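Local coordinates for outer membrane associated protein (Francisella tularensis subsp. tularensis, PDB 6U83), which is probably a porin of the outer membrane, its OmpA-like domain (the part present here) binding D-alanine and probably anchoring the protein to peptidoglycan, at residues A[146-151]-A[157-162]; A[87-92]-A[169-174]; A[81-86]-A[126-131]. All blocks are in the same frame, centred on the assembly; numbering follows the deposited sequence.

In the fold
The contacts belong to one OmpA-like alpha/beta domain, in which helices 73-89 and 110-130 pack against a mixed sheet. Contact 3 joins the two helices. Contact 2 ties the end of helix 73-89 to the end of strand 161-172. Contact 1 folds the loop after strand 138-142 onto the start of strand 161-172. Contacts 2 and 3 touch, with centres about 15 Å apart, and their segments alternate along the chain. Contact 1 falls, in sequence, between the two segments of contact 2, yet its centre lies about 30 Å away. Strand 161-172 thus runs from the D-alanine end of the domain to the opposite end. The centres of contacts 1 and 3 are about 23 Å apart.

Contact 1: residues A[146-151]-A[157-162]; sequences NDTLGG and PRNQRV. With DAL (D-alanine), chain D.
L149 and D147 engage N159 and R161 through two hydrogen bonds and the packing of a leucine over a guanidinium face. The backbone N of L149 donates to N159 OD1 at 2.7 Å. The N-H points almost straight at the oxygen (171°), but approaches tilted from the carbonyl plane. R161 NH2 donates to D147 O at 3.0 Å, nearly along the C=O axis and close to the guanidinium plane. L149 lies over one face of that guanidinium. Its CG sits 3.7 Å above the plane, over the centre, and CD2 is 3.7 Å from NH2. T148 CB lies beside N159 OD1, at 3.5 Å. At the other end of this amide, N159 ND2 makes a weak hydrogen bond to K154 O.

R161 reaches the loop because chi1 (84°) sets CG between its backbone N and carbonyl carbon, and chi2 bends the chain. Its NH1 binds N159 O at 2.8 Å, also near the guanidinium plane. NE forms a salt bridge to E163, and Y99 adds a cation-pi contact. Together these partners fix the rotation of the group.

Between the two anchors, Q160 faces the D-alanine pocket, its CG 3.2 Å from OXT of the ligand. S101 and F64 hold the Q160 amide. The short 3-10 turn 157-159 leads into strand 161-172, which pairs with strand 55-63, while Q160 and V162 reach R120 of helix 110-130.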
# COMPACT_ATOMS: atom_id res chain seq x y z
N ASN A 146 0.64 14.04 -8.23
CA ASN A 146 -0.80 14.19 -8.31
C ASN A 146 -1.45 13.30 -7.26
O ASN A 146 -0.80 12.46 -6.64
CB ASN A 146 -1.32 13.84 -9.71
CG ASN A 146 -0.69 14.69 -10.81
OD1 ASN A 146 -0.92 15.90 -10.89
ND2 ASN A 146 0.10 14.06 -11.67
N ASP A 147 -2.75 13.49 -7.04
CA ASP A 147 -3.47 12.75 -6.00
C ASP A 147 -2.74 12.83 -4.66
O ASP A 147 -2.62 11.84 -3.94
CB ASP A 147 -3.66 11.28 -6.39
CG ASP A 147 -4.55 11.08 -7.61
OD1 ASP A 147 -5.08 12.08 -8.14
OD2 ASP A 147 -4.70 9.91 -8.03
N THR A 148 -2.20 14.01 -4.33
CA THR A 148 -1.61 14.14 -3.01
C THR A 148 -2.70 14.00 -1.96
O THR A 148 -3.89 14.22 -2.22
CB THR A 148 -0.88 15.47 -2.83
OG1 THR A 148 -1.81 16.56 -2.89
CG2 THR A 148 0.19 15.64 -3.89
N LEU A 149 -2.29 13.63 -0.75
CA LEU A 149 -3.27 13.31 0.29
C LEU A 149 -4.07 14.54 0.69
O LEU A 149 -3.56 15.67 0.74
CB LEU A 149 -2.56 12.70 1.50
CG LEU A 149 -2.02 11.29 1.24
CD1 LEU A 149 -1.17 10.83 2.40
CD2 LEU A 149 -3.17 10.32 1.01
N GLY A 150 -5.35 14.33 0.97
CA GLY A 150 -6.20 15.42 1.37
C GLY A 150 -5.89 15.86 2.79
O GLY A 150 -5.61 15.05 3.67
N GLY A 151 -5.93 17.18 3.00
CA GLY A 151 -5.76 17.76 4.31
C GLY A 151 -4.34 18.16 4.66
O GLY A 151 -4.14 18.79 5.70
N PRO A 157 6.05 15.10 3.45
CA PRO A 157 6.66 13.79 3.15
C PRO A 157 5.68 12.64 3.21
O PRO A 157 5.97 11.56 2.67
CB PRO A 157 7.73 13.65 4.25
CG PRO A 157 7.92 15.01 4.79
CD PRO A 157 6.59 15.68 4.68
N ARG A 158 4.52 12.81 3.85
CA ARG A 158 3.57 11.72 3.83
C ARG A 158 3.02 11.44 2.43
O ARG A 158 2.49 10.34 2.19
CB ARG A 158 2.43 12.01 4.80
CG ARG A 158 2.78 11.68 6.24
CD ARG A 158 1.70 12.18 7.19
NE ARG A 158 1.63 13.64 7.19
CZ ARG A 158 0.92 14.35 8.07
NH1 ARG A 158 0.91 15.67 8.01
NH2 ARG A 158 0.22 13.73 9.01
N ASN A 159 3.11 12.39 1.50
CA ASN A 159 2.71 12.11 0.13
C ASN A 159 3.68 11.17 -0.58
O ASN A 159 3.30 10.54 -1.57
CB ASN A 159 2.58 13.42 -0.64
CG ASN A 159 1.37 14.22 -0.20
OD1 ASN A 159 0.29 13.67 -0.06
ND2 ASN A 159 1.56 15.51 0.03
N GLN A 160 4.91 11.06 -0.08
CA GLN A 160 5.96 10.22 -0.63
C GLN A 160 5.68 8.77 -0.25
O GLN A 160 6.12 8.30 0.81
CB GLN A 160 7.31 10.68 -0.10
CG GLN A 160 7.66 12.13 -0.47
CD GLN A 160 8.72 12.74 0.46
OE1 GLN A 160 9.07 13.91 0.33
NE2 GLN A 160 9.23 11.94 1.41
N ARG A 161 4.96 8.03 -1.11
CA ARG A 161 4.34 6.78 -0.68
C ARG A 161 3.92 5.89 -1.85
O ARG A 161 3.81 6.33 -3.00
CB ARG A 161 3.10 7.05 0.17
CG ARG A 161 1.88 7.30 -0.69
CD ARG A 161 0.99 8.35 -0.08
NE ARG A 161 -0.28 8.52 -0.77
CZ ARG A 161 -0.48 9.46 -1.69
NH1 ARG A 161 0.50 10.30 -2.02
NH2 ARG A 161 -1.67 9.57 -2.30
N VAL A 162 3.66 4.63 -1.51
CA VAL A 162 3.02 3.65 -2.37
C VAL A 162 1.75 3.16 -1.69
O VAL A 162 1.75 2.93 -0.48
CB VAL A 162 3.96 2.46 -2.66
CG1 VAL A 162 3.17 1.25 -3.08
CG2 VAL A 162 4.92 2.81 -3.75
N DAL D . 9.15 15.12 -4.32
CA DAL D . 10.10 14.40 -3.48
CB DAL D . 11.50 14.42 -4.13
C DAL D . 9.66 12.97 -3.18
O DAL D . 10.45 12.22 -2.60
OXT DAL D . 8.54 12.53 -3.50

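Contact 2: residues A[87-92]-A[169-174]; sequences KDSNIS and PLKEAN
K171 reaches S89 through a bend at chi2 (-74°); from CB out to NZ the chain is extended. Its chi1 (-53°) sets CG beside the backbone N. The contact joins the end of a helix to the end of a strand in the OmpA-like alpha/beta fold. N90 is the first residue to leave helical geometry, with positive phi (51°). I91 N then lies 3.2 Å from I86 O, a probable hydrogen bond. This turn is consistent with a Schellman motif.

The lysine runs across the helix end, and only its CE and NZ come near S89. Its NZ is 3.7 Å from S89 O, and D88 O is 4.2 Å from CE. No hydrogen bond crosses the contact. The positive charge may still be favoured near the carbonyl groups that end a helix. S89 OG is bonded back to F85 O within its own helix.

On the strand side, K171 pairs through its backbone with V27 of strand 26-27. The I91 side chain packs on V166 and A168, which brings the chain after the helix against strand 161-172. The touch is small and lies at the surface. K171 CE lies 3.8 Å from S89 CA and 4.1 Å from S89 OG.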
# COMPACT_ATOMS: atom_id res chain seq x y z
N LYS A 87 -1.70 -14.14 -0.69
CA LYS A 87 -1.49 -15.57 -0.93
C LYS A 87 -2.53 -16.42 -0.23
O LYS A 87 -2.88 -17.50 -0.72
CB LYS A 87 -0.08 -15.98 -0.50
CG LYS A 87 1.04 -15.40 -1.35
CD LYS A 87 2.39 -16.10 -1.08
CE LYS A 87 2.93 -15.81 0.31
NZ LYS A 87 4.15 -16.61 0.61
N ASP A 88 -3.04 -15.96 0.91
CA ASP A 88 -4.03 -16.75 1.63
C ASP A 88 -5.43 -16.55 1.06
O ASP A 88 -6.22 -17.50 1.00
CB ASP A 88 -4.02 -16.41 3.12
CG ASP A 88 -2.99 -17.21 3.88
OD1 ASP A 88 -2.84 -18.42 3.59
OD2 ASP A 88 -2.31 -16.64 4.77
N SER A 89 -5.75 -15.33 0.63
CA SER A 89 -7.04 -15.07 0.03
C SER A 89 -7.14 -15.55 -1.41
O SER A 89 -8.21 -15.43 -2.01
CB SER A 89 -7.35 -13.58 0.09
OG SER A 89 -7.37 -13.14 1.44
N ASN A 90 -6.05 -16.09 -1.96
CA ASN A 90 -6.00 -16.47 -3.37
C ASN A 90 -6.46 -15.32 -4.26
O ASN A 90 -7.20 -15.50 -5.23
CB ASN A 90 -6.81 -17.74 -3.61
CG ASN A 90 -6.41 -18.88 -2.67
OD1 ASN A 90 -7.05 -19.10 -1.64
ND2 ASN A 90 -5.34 -19.58 -3.02
N ILE A 91 -6.00 -14.11 -3.92
CA ILE A 91 -6.39 -12.91 -4.66
C ILE A 91 -5.68 -12.89 -6.01
O ILE A 91 -4.50 -13.26 -6.13
CB ILE A 91 -6.09 -11.66 -3.82
CG1 ILE A 91 -7.18 -11.48 -2.76
CG2 ILE A 91 -5.96 -10.41 -4.69
CD1 ILE A 91 -6.96 -10.31 -1.83
N SER A 92 -6.41 -12.44 -7.03
CA SER A 92 -5.95 -12.54 -8.41
C SER A 92 -4.81 -11.56 -8.71
O SER A 92 -3.72 -11.97 -9.12
CB SER A 92 -7.13 -12.31 -9.35
OG SER A 92 -8.00 -11.33 -8.80
N PRO A 169 -13.57 -12.08 0.61
CA PRO A 169 -14.47 -12.51 1.68
C PRO A 169 -13.68 -12.92 2.93
O PRO A 169 -12.51 -13.31 2.85
CB PRO A 169 -15.22 -13.69 1.07
CG PRO A 169 -15.15 -13.44 -0.43
CD PRO A 169 -13.81 -12.82 -0.65
N LEU A 170 -14.34 -12.81 4.08
CA LEU A 170 -13.71 -13.25 5.32
C LEU A 170 -13.69 -14.77 5.39
O LEU A 170 -14.70 -15.42 5.11
CB LEU A 170 -14.43 -12.67 6.53
CG LEU A 170 -13.87 -11.32 6.99
CD1 LEU A 170 -14.71 -10.75 8.11
CD2 LEU A 170 -12.43 -11.50 7.43
N LYS A 171 -12.54 -15.32 5.76
CA LYS A 171 -12.35 -16.76 5.76
C LYS A 171 -12.92 -17.39 7.03
O LYS A 171 -12.76 -16.84 8.13
CB LYS A 171 -10.86 -17.08 5.63
CG LYS A 171 -10.16 -16.40 4.45
CD LYS A 171 -10.54 -17.04 3.12
CE LYS A 171 -10.07 -16.20 1.94
NZ LYS A 171 -10.34 -16.87 0.63
N GLU A 172 -13.57 -18.53 6.88
CA GLU A 172 -14.05 -19.29 8.04
C GLU A 172 -12.87 -19.97 8.73
O GLU A 172 -11.94 -20.44 8.08
CB GLU A 172 -15.09 -20.32 7.61
CG GLU A 172 -16.50 -19.75 7.46
CD GLU A 172 -17.45 -20.68 6.73
OE1 GLU A 172 -17.05 -21.27 5.70
OE2 GLU A 172 -18.61 -20.84 7.18
N ALA A 173 -12.93 -20.02 10.07
CA ALA A 173 -11.78 -20.46 10.85
C ALA A 173 -11.52 -21.95 10.66
O ALA A 173 -12.44 -22.76 10.67
CB ALA A 173 -12.00 -20.14 12.33
N ASN A 174 -10.24 -22.30 10.49
CA ASN A 174 -9.82 -23.69 10.31
C ASN A 174 -8.33 -23.86 10.61
O ASN A 174 -7.94 -24.10 11.76
CB ASN A 174 -10.13 -24.16 8.88
CG ASN A 174 -9.32 -23.41 7.82
OD1 ASN A 174 -8.83 -22.31 8.06
ND2 ASN A 174 -9.19 -24.01 6.65

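Contact 3: residues A[81-86]-A[126-131]; sequences SFVNFI and DYMKQL
V83 and M128 form the middle of an apolar contact between helices 73-89 and 110-130. V83 points at the other helix, and its CG2 lies 3.7 Å from M128 CG and 4.0 Å from M128 CB. The same methyl meets L131 CD1 at 4.1 Å, while V83 CG1 comes to 4.2 Å from L131 CB. Both branches of V83 are used, one against M128 and L131, the other against L131 just after the helix.

The methionine also touches a ring, through its methyl. With chi2 at -177° and chi3 at 153°, the chain runs extended and carries CE to F82. M128 CE meets the ring at its edge, near the ring plane, 3.5 Å from F82 CD2 and 3.7 Å from F82 CE2. The methyl, not the sulfur, does the touching. F82 turns its CG anti to the backbone N (chi1 -168°) and rests on V58 and L60 of strand 55-63. M128 also packs on V96 of strand 94-98, so both side chains sit between helix and sheet.

Just past the end of helix 110-130, L131 sets its CG 4.1 Å above one face of the Y127 ring, toward its rim. Charged groups stay off the contact: K129 points away from helix 73-89 and makes a long salt bridge to D126, which also bonds Q122.

No hydrogen bond or salt bridge joins the two segments. Their association here therefore rests on van der Waals contact and the burial of apolar side chains, as expected of a helix-helix contact in a domain core.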
# COMPACT_ATOMS: atom_id res chain seq x y z
N SER A 81 3.16 -8.67 5.29
CA SER A 81 1.84 -9.05 5.78
C SER A 81 0.79 -8.86 4.70
O SER A 81 -0.15 -9.65 4.59
CB SER A 81 1.48 -8.23 7.01
OG SER A 81 2.25 -8.66 8.12
N PHE A 82 0.91 -7.78 3.93
CA PHE A 82 0.03 -7.57 2.78
C PHE A 82 0.08 -8.76 1.84
O PHE A 82 -0.96 -9.27 1.41
CB PHE A 82 0.46 -6.29 2.07
CG PHE A 82 -0.52 -5.79 1.07
CD1 PHE A 82 -1.74 -5.30 1.47
CD2 PHE A 82 -0.20 -5.78 -0.27
CE1 PHE A 82 -2.63 -4.83 0.56
CE2 PHE A 82 -1.09 -5.30 -1.18
CZ PHE A 82 -2.31 -4.82 -0.76
N VAL A 83 1.29 -9.23 1.51
CA VAL A 83 1.44 -10.34 0.58
C VAL A 83 0.88 -11.62 1.19
O VAL A 83 0.24 -12.42 0.49
CB VAL A 83 2.92 -10.49 0.18
CG1 VAL A 83 3.14 -11.77 -0.60
CG2 VAL A 83 3.36 -9.28 -0.63
N ASN A 84 1.12 -11.84 2.49
CA ASN A 84 0.62 -13.03 3.18
C ASN A 84 -0.90 -13.13 3.08
O ASN A 84 -1.45 -14.23 2.99
CB ASN A 84 1.06 -12.99 4.65
CG ASN A 84 1.45 -14.36 5.18
OD1 ASN A 84 2.60 -14.79 5.03
ND2 ASN A 84 0.51 -15.04 5.82
N PHE A 85 -1.59 -11.99 3.08
CA PHE A 85 -3.03 -11.98 2.91
C PHE A 85 -3.42 -12.31 1.47
O PHE A 85 -4.37 -13.06 1.23
CB PHE A 85 -3.56 -10.61 3.32
CG PHE A 85 -5.04 -10.42 3.12
CD1 PHE A 85 -5.95 -11.03 3.96
CD2 PHE A 85 -5.51 -9.59 2.12
CE1 PHE A 85 -7.30 -10.84 3.79
CE2 PHE A 85 -6.86 -9.40 1.95
CZ PHE A 85 -7.75 -10.02 2.78
N ILE A 86 -2.68 -11.76 0.50
CA ILE A 86 -2.94 -12.05 -0.90
C ILE A 86 -2.79 -13.54 -1.18
O ILE A 86 -3.63 -14.15 -1.84
CB ILE A 86 -2.02 -11.20 -1.80
CG1 ILE A 86 -2.40 -9.72 -1.68
CG2 ILE A 86 -2.09 -11.66 -3.26
CD1 ILE A 86 -1.28 -8.81 -2.10
N ASP A 126 8.89 -5.35 -6.53
CA ASP A 126 10.06 -6.22 -6.49
C ASP A 126 10.08 -7.03 -5.21
O ASP A 126 10.27 -8.25 -5.24
CB ASP A 126 11.33 -5.39 -6.62
CG ASP A 126 11.62 -4.97 -8.05
OD1 ASP A 126 10.82 -5.31 -8.96
OD2 ASP A 126 12.66 -4.31 -8.27
N TYR A 127 9.86 -6.37 -4.06
CA TYR A 127 9.89 -7.06 -2.78
C TYR A 127 8.78 -8.10 -2.69
O TYR A 127 8.99 -9.21 -2.18
CB TYR A 127 9.76 -6.06 -1.63
CG TYR A 127 10.05 -6.68 -0.28
CD1 TYR A 127 11.30 -7.25 -0.01
CD2 TYR A 127 9.09 -6.71 0.73
CE1 TYR A 127 11.58 -7.81 1.23
CE2 TYR A 127 9.37 -7.27 1.97
CZ TYR A 127 10.61 -7.82 2.21
OH TYR A 127 10.88 -8.38 3.43
N MET A 128 7.58 -7.75 -3.16
CA MET A 128 6.49 -8.73 -3.22
C MET A 128 6.93 -9.99 -3.94
O MET A 128 6.60 -11.10 -3.52
CB MET A 128 5.29 -8.11 -3.92
CG MET A 128 4.70 -6.95 -3.17
SD MET A 128 3.24 -6.32 -4.00
CE MET A 128 2.35 -5.60 -2.62
N LYS A 129 7.70 -9.83 -5.02
CA LYS A 129 8.15 -10.99 -5.77
C LYS A 129 9.15 -11.81 -4.96
O LYS A 129 9.10 -13.04 -4.98
CB LYS A 129 8.75 -10.54 -7.11
CG LYS A 129 7.71 -10.08 -8.13
CD LYS A 129 8.34 -9.66 -9.44
CE LYS A 129 8.37 -8.15 -9.60
NZ LYS A 129 8.93 -7.74 -10.93
N GLN A 130 10.06 -11.14 -4.24
CA GLN A 130 10.98 -11.86 -3.37
C GLN A 130 10.23 -12.73 -2.37
O GLN A 130 10.68 -13.83 -2.02
CB GLN A 130 11.89 -10.88 -2.62
CG GLN A 130 12.87 -10.12 -3.49
CD GLN A 130 13.66 -9.07 -2.71
OE1 GLN A 130 14.19 -9.36 -1.64
NE2 GLN A 130 13.71 -7.85 -3.24
N LEU A 131 9.06 -12.27 -1.93
CA LEU A 131 8.26 -12.96 -0.93
C LEU A 131 7.48 -14.16 -1.47
O LEU A 131 6.73 -14.77 -0.71
CB LEU A 131 7.29 -11.96 -0.31
CG LEU A 131 8.04 -10.82 0.39
CD1 LEU A 131 7.08 -9.80 0.97
CD2 LEU A 131 8.93 -11.37 1.47